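Local coordinates for 70 kDa protein (Xanthomonas sp., PDB 4B2N) that cleaves the rubber polymer poly(cis-1,4-isoprene) oxidatively with dioxygen, as a dioxygenase with two covalently attached heme c groups, at residues T592-Y597 and P616-Q621; L536-Y541 and R626-S631. All coordinates share one frame; numbering follows the deposited sequence.

In the fold
Both contacts are largely buried, and both lie well away from the centre of the chain. Contact 1 is nested inside the loop that contact 2 closes. They share one element: helix 620-626 begins in contact 1 and ends in contact 2, where strand 629-630 follows it. A salt bridge from D594 to R626 joins them directly. Their chemistry differs. Contact 1 sets a short helix against an extended, proline-rich segment, by apolar packing alone. Contact 2 is a strand pairing with backbone hydrogen bonds, aromatic side chains and a bridging water. It is also the nearer to a heme, with the side chain of Y629 about 10 Å away.

Contact 1 of 2, residues T592-Y597 and P616-Q621; sequences TIDILY and PPITDQ
P616 lies over one face of the Y597 ring and carries much of this contact. Its CD is 3.7 Å from the centroid of the Y597 ring, a CH-pi contact 19° off the ring normal. The approach is not central. CD of P616 sits nearest CG of Y597, at 3.5 Å, so it is shifted toward the rim on the CB side. CG of Y597 is anti to its backbone N (chi1 -169°), the position in which it meets CD of P616. The phenol end is held by the carbonyl of Q613, and W242 meets the ring edge-to-face.

Another ring carbon of P616, CB, meets I593. It is 4.0 Å from CG2 of I593, and the CD1 tip of I593 touches the same CB. The two side chains run antiparallel as they pass. I593 is exposed to solvent, while the other touching residues are buried.

D594 meets I618. It uses its methylene and not its carboxylate: CB of D594 is 3.7 Å from CG1 of I618, and CD1 of I618 also touches it. Chi1 of D594 is 64°, with CG between the backbone N and the carbonyl carbon. OD1 of D594 accepts from the hydroxyl of T592 on its syn side (OG1 to OD1, 2.6 Å). OD2 pairs with R626 in a salt bridge. I618 also touches R626 and W242.

The two segments share no hydrogen bond. Polar groups instead turn to other partners, and S223 OG bonds to the P616 carbonyl and the I618 amide. The chemistry implies that shape and apolar surface join helix 593-596 to the segment leading into helix 620-626. The buried D594 carboxylate, gripped by T592 and R626, is probably held in its charged form.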
# COMPACT_ATOMS: atom_id res chain seq x y z
N THR A 592 -15.54 9.58 17.00
CA THR A 592 -16.95 9.52 16.54
C THR A 592 -17.26 8.24 15.77
O THR A 592 -16.38 7.44 15.48
CB THR A 592 -17.23 10.72 15.64
OG1 THR A 592 -16.14 10.85 14.71
CG2 THR A 592 -17.33 12.00 16.49
N ILE A 593 -18.52 8.04 15.44
CA ILE A 593 -18.93 6.77 14.85
C ILE A 593 -18.22 6.44 13.50
O ILE A 593 -17.94 5.30 13.23
CB ILE A 593 -20.45 6.76 14.71
CG1 ILE A 593 -20.95 5.34 14.49
CG2 ILE A 593 -20.95 7.77 13.67
CD1 ILE A 593 -22.47 5.32 14.41
N ASP A 594 -17.95 7.45 12.68
CA ASP A 594 -17.27 7.26 11.41
C ASP A 594 -15.78 6.88 11.64
O ASP A 594 -15.15 6.30 10.79
CB ASP A 594 -17.33 8.54 10.58
CG ASP A 594 -16.60 9.68 11.23
OD1 ASP A 594 -16.98 10.04 12.38
OD2 ASP A 594 -15.63 10.21 10.65
N ILE A 595 -15.22 7.22 12.80
CA ILE A 595 -13.83 6.88 13.04
C ILE A 595 -13.73 5.44 13.60
O ILE A 595 -12.77 4.71 13.33
CB ILE A 595 -13.16 7.88 14.00
CG1 ILE A 595 -13.02 9.24 13.34
CG2 ILE A 595 -11.81 7.37 14.48
CD1 ILE A 595 -12.50 10.33 14.29
N LEU A 596 -14.72 5.06 14.39
CA LEU A 596 -14.75 3.75 15.01
C LEU A 596 -15.21 2.65 14.08
O LEU A 596 -14.96 1.52 14.34
CB LEU A 596 -15.63 3.76 16.25
CG LEU A 596 -15.17 4.71 17.35
CD1 LEU A 596 -16.23 4.71 18.44
CD2 LEU A 596 -13.80 4.33 17.93
N TYR A 597 -15.88 2.97 12.98
CA TYR A 597 -16.45 1.89 12.18
C TYR A 597 -15.43 1.00 11.46
O TYR A 597 -14.47 1.50 10.87
CB TYR A 597 -17.43 2.43 11.17
CG TYR A 597 -18.25 1.36 10.49
CD1 TYR A 597 -19.29 0.69 11.19
CD2 TYR A 597 -18.01 1.00 9.14
CE1 TYR A 597 -20.05 -0.28 10.61
CE2 TYR A 597 -18.76 0.01 8.55
CZ TYR A 597 -19.78 -0.63 9.28
OH TYR A 597 -20.54 -1.56 8.65
N PRO A 616 -22.17 3.75 8.97
CA PRO A 616 -22.80 5.02 9.37
C PRO A 616 -22.78 5.99 8.15
O PRO A 616 -21.77 6.03 7.44
CB PRO A 616 -21.85 5.55 10.45
CG PRO A 616 -20.56 4.87 10.18
CD PRO A 616 -20.88 3.51 9.63
N PRO A 617 -23.86 6.77 7.93
CA PRO A 617 -23.77 7.85 7.00
C PRO A 617 -22.76 8.88 7.57
O PRO A 617 -22.97 9.43 8.64
CB PRO A 617 -25.22 8.38 6.94
CG PRO A 617 -25.82 8.08 8.28
CD PRO A 617 -25.17 6.74 8.65
N ILE A 618 -21.66 9.11 6.87
CA ILE A 618 -20.65 10.04 7.40
C ILE A 618 -21.13 11.49 7.18
O ILE A 618 -21.45 11.85 6.07
CB ILE A 618 -19.29 9.77 6.75
CG1 ILE A 618 -18.80 8.38 7.16
CG2 ILE A 618 -18.34 10.88 7.17
CD1 ILE A 618 -17.43 8.01 6.61
N THR A 619 -21.20 12.30 8.24
CA THR A 619 -21.81 13.64 8.17
C THR A 619 -20.84 14.70 7.70
O THR A 619 -19.66 14.45 7.68
CB THR A 619 -22.30 14.10 9.56
OG1 THR A 619 -21.19 14.26 10.44
CG2 THR A 619 -23.33 13.05 10.17
N ASP A 620 -21.33 15.90 7.39
CA ASP A 620 -20.44 16.89 6.83
C ASP A 620 -19.53 17.37 7.96
O ASP A 620 -18.45 17.77 7.67
CB ASP A 620 -21.22 18.06 6.24
CG ASP A 620 -22.02 17.66 4.99
OD1 ASP A 620 -21.58 16.72 4.27
OD2 ASP A 620 -23.10 18.27 4.75
N GLN A 621 -20.00 17.36 9.21
CA GLN A 621 -19.09 17.77 10.29
C GLN A 621 -17.95 16.74 10.48
O GLN A 621 -16.79 17.10 10.73
CB GLN A 621 -19.84 18.06 11.65
CG GLN A 621 -20.29 19.55 11.89
CD GLN A 621 -19.17 20.70 11.90
OE1 GLN A 621 -18.05 20.55 12.45
NE2 GLN A 621 -19.52 21.88 11.32

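Contact 2 of 2, residues L536-Y541 and R626-S631; sequences LWKRPY and RMVYNS
W537 and Y629 face each other as a hydrogen-bonded pair in a small antiparallel sheet. Strand 536-538 is its middle strand, between 570-571 and 629-630. Y629 N gives to W537 O (2.9 Å), and W537 N gives to Y629 O. The two aromatic side chains lie on one face of the sheet and cross at a slant. CB of Y629 sits over the indole, 3.6 Å from the centroid of the five-membered ring of W537. The Y629 ring itself is displaced, with the planes at 25°, leaving little overlap. Each polar end bonds elsewhere: W537 NE1 to the S520 carbonyl, Y629 OH to that of N636.

On the other face L536 and N630 run next to each other in the same direction. CG of L536 is 3.6 Å from OD1 of N630, which accepts from Y632 N.

Beyond the strands M627 and Y541 make a Met-aromatic contact. A bend at chi3 (70°) brings CE above the ring centre, 4.0 Å from the Y541 centroid, with SD farther off. The hydroxyl of Y541 hydrogen-bonds to M627 O from well above the carbonyl plane; its exact length is doubtful. A water also donates to M627 O, and accepts from R539 N at 2.7 Å.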
# COMPACT_ATOMS: atom_id res chain seq x y z
N LEU A 536 -1.28 17.48 15.07
CA LEU A 536 -2.43 17.59 14.15
C LEU A 536 -2.08 18.58 13.08
O LEU A 536 -1.41 19.60 13.32
CB LEU A 536 -3.68 17.99 14.86
CG LEU A 536 -4.17 17.04 15.98
CD1 LEU A 536 -3.30 17.35 17.18
CD2 LEU A 536 -5.60 17.35 16.32
N TRP A 537 -2.42 18.27 11.87
CA TRP A 537 -1.96 19.19 10.81
C TRP A 537 -2.89 19.11 9.62
O TRP A 537 -3.48 18.06 9.35
CB TRP A 537 -0.51 18.85 10.45
CG TRP A 537 -0.28 17.43 9.99
CD1 TRP A 537 0.07 16.32 10.76
CD2 TRP A 537 -0.32 16.92 8.60
NE1 TRP A 537 0.24 15.20 9.97
CE2 TRP A 537 0.01 15.49 8.68
CE3 TRP A 537 -0.63 17.48 7.34
CZ2 TRP A 537 0.07 14.67 7.55
CZ3 TRP A 537 -0.53 16.66 6.18
CH2 TRP A 537 -0.23 15.28 6.29
N LYS A 538 -3.08 20.24 8.96
CA LYS A 538 -4.16 20.39 8.02
C LYS A 538 -3.52 20.89 6.73
O LYS A 538 -2.78 21.90 6.75
CB LYS A 538 -5.09 21.44 8.62
CG LYS A 538 -6.01 22.05 7.64
CD LYS A 538 -7.17 22.78 8.36
CE LYS A 538 -6.80 24.20 8.77
NZ LYS A 538 -7.83 25.08 8.15
N ARG A 539 -3.73 20.21 5.61
CA ARG A 539 -3.13 20.72 4.39
C ARG A 539 -4.04 21.68 3.63
O ARG A 539 -5.17 21.87 4.02
CB ARG A 539 -2.50 19.61 3.49
CG ARG A 539 -3.06 18.23 3.61
CD ARG A 539 -2.46 17.26 2.63
NE ARG A 539 -2.67 17.50 1.18
CZ ARG A 539 -2.57 16.54 0.30
NH1 ARG A 539 -2.40 15.29 0.79
NH2 ARG A 539 -2.81 16.75 -1.01
N PRO A 540 -3.50 22.41 2.64
CA PRO A 540 -4.34 23.41 1.98
C PRO A 540 -5.47 22.68 1.28
O PRO A 540 -5.24 21.61 0.69
CB PRO A 540 -3.38 24.04 0.95
CG PRO A 540 -2.02 23.83 1.53
CD PRO A 540 -2.11 22.48 2.18
N TYR A 541 -6.67 23.26 1.35
CA TYR A 541 -7.79 22.69 0.61
C TYR A 541 -8.07 23.47 -0.68
O TYR A 541 -7.70 24.62 -0.86
CB TYR A 541 -9.05 22.83 1.45
CG TYR A 541 -8.98 22.17 2.82
CD1 TYR A 541 -8.06 21.14 3.11
CD2 TYR A 541 -9.89 22.57 3.82
CE1 TYR A 541 -7.99 20.57 4.38
CE2 TYR A 541 -9.90 21.94 5.06
CZ TYR A 541 -9.00 20.95 5.34
OH TYR A 541 -9.03 20.38 6.64
N ARG A 626 -12.15 14.55 9.13
CA ARG A 626 -11.38 13.60 8.26
C ARG A 626 -10.34 14.33 7.36
O ARG A 626 -9.35 13.73 6.92
CB ARG A 626 -12.32 12.82 7.30
CG ARG A 626 -13.37 11.99 8.02
CD ARG A 626 -14.19 11.17 6.94
NE ARG A 626 -14.43 10.07 7.75
CZ ARG A 626 -13.98 8.86 7.70
NH1 ARG A 626 -13.44 8.23 6.60
NH2 ARG A 626 -14.28 8.22 8.80
N MET A 627 -10.59 15.61 7.11
CA MET A 627 -9.70 16.52 6.35
C MET A 627 -8.57 17.15 7.14
O MET A 627 -7.93 18.10 6.67
CB MET A 627 -10.54 17.58 5.63
CG MET A 627 -11.32 16.84 4.58
SD MET A 627 -12.24 17.82 3.43
CE MET A 627 -10.98 18.54 2.50
N VAL A 628 -8.34 16.65 8.35
CA VAL A 628 -7.19 17.10 9.14
C VAL A 628 -6.51 15.84 9.70
O VAL A 628 -7.18 14.91 10.15
CB VAL A 628 -7.56 17.99 10.36
CG1 VAL A 628 -6.32 18.35 11.12
CG2 VAL A 628 -8.24 19.27 9.88
N TYR A 629 -5.19 15.79 9.64
CA TYR A 629 -4.56 14.61 10.21
C TYR A 629 -4.50 14.75 11.73
O TYR A 629 -3.92 15.73 12.24
CB TYR A 629 -3.15 14.37 9.70
CG TYR A 629 -2.64 13.01 10.21
CD1 TYR A 629 -2.92 11.82 9.49
CD2 TYR A 629 -1.93 12.91 11.40
CE1 TYR A 629 -2.48 10.59 9.96
CE2 TYR A 629 -1.49 11.67 11.87
CZ TYR A 629 -1.75 10.54 11.15
OH TYR A 629 -1.33 9.32 11.63
N ASN A 630 -4.99 13.74 12.43
CA ASN A 630 -5.00 13.70 13.88
C ASN A 630 -4.14 12.54 14.41
O ASN A 630 -4.58 11.36 14.40
CB ASN A 630 -6.41 13.58 14.41
CG ASN A 630 -6.46 13.71 15.95
OD1 ASN A 630 -5.41 13.68 16.63
ND2 ASN A 630 -7.65 13.89 16.48
N SER A 631 -2.96 12.88 14.92
CA SER A 631 -2.01 11.88 15.47
C SER A 631 -2.49 11.09 16.71
O SER A 631 -1.90 10.08 17.08
CB SER A 631 -0.68 12.56 15.88
OG SER A 631 0.10 12.76 14.75
O HOH W 1 -5.11 17.98 6.13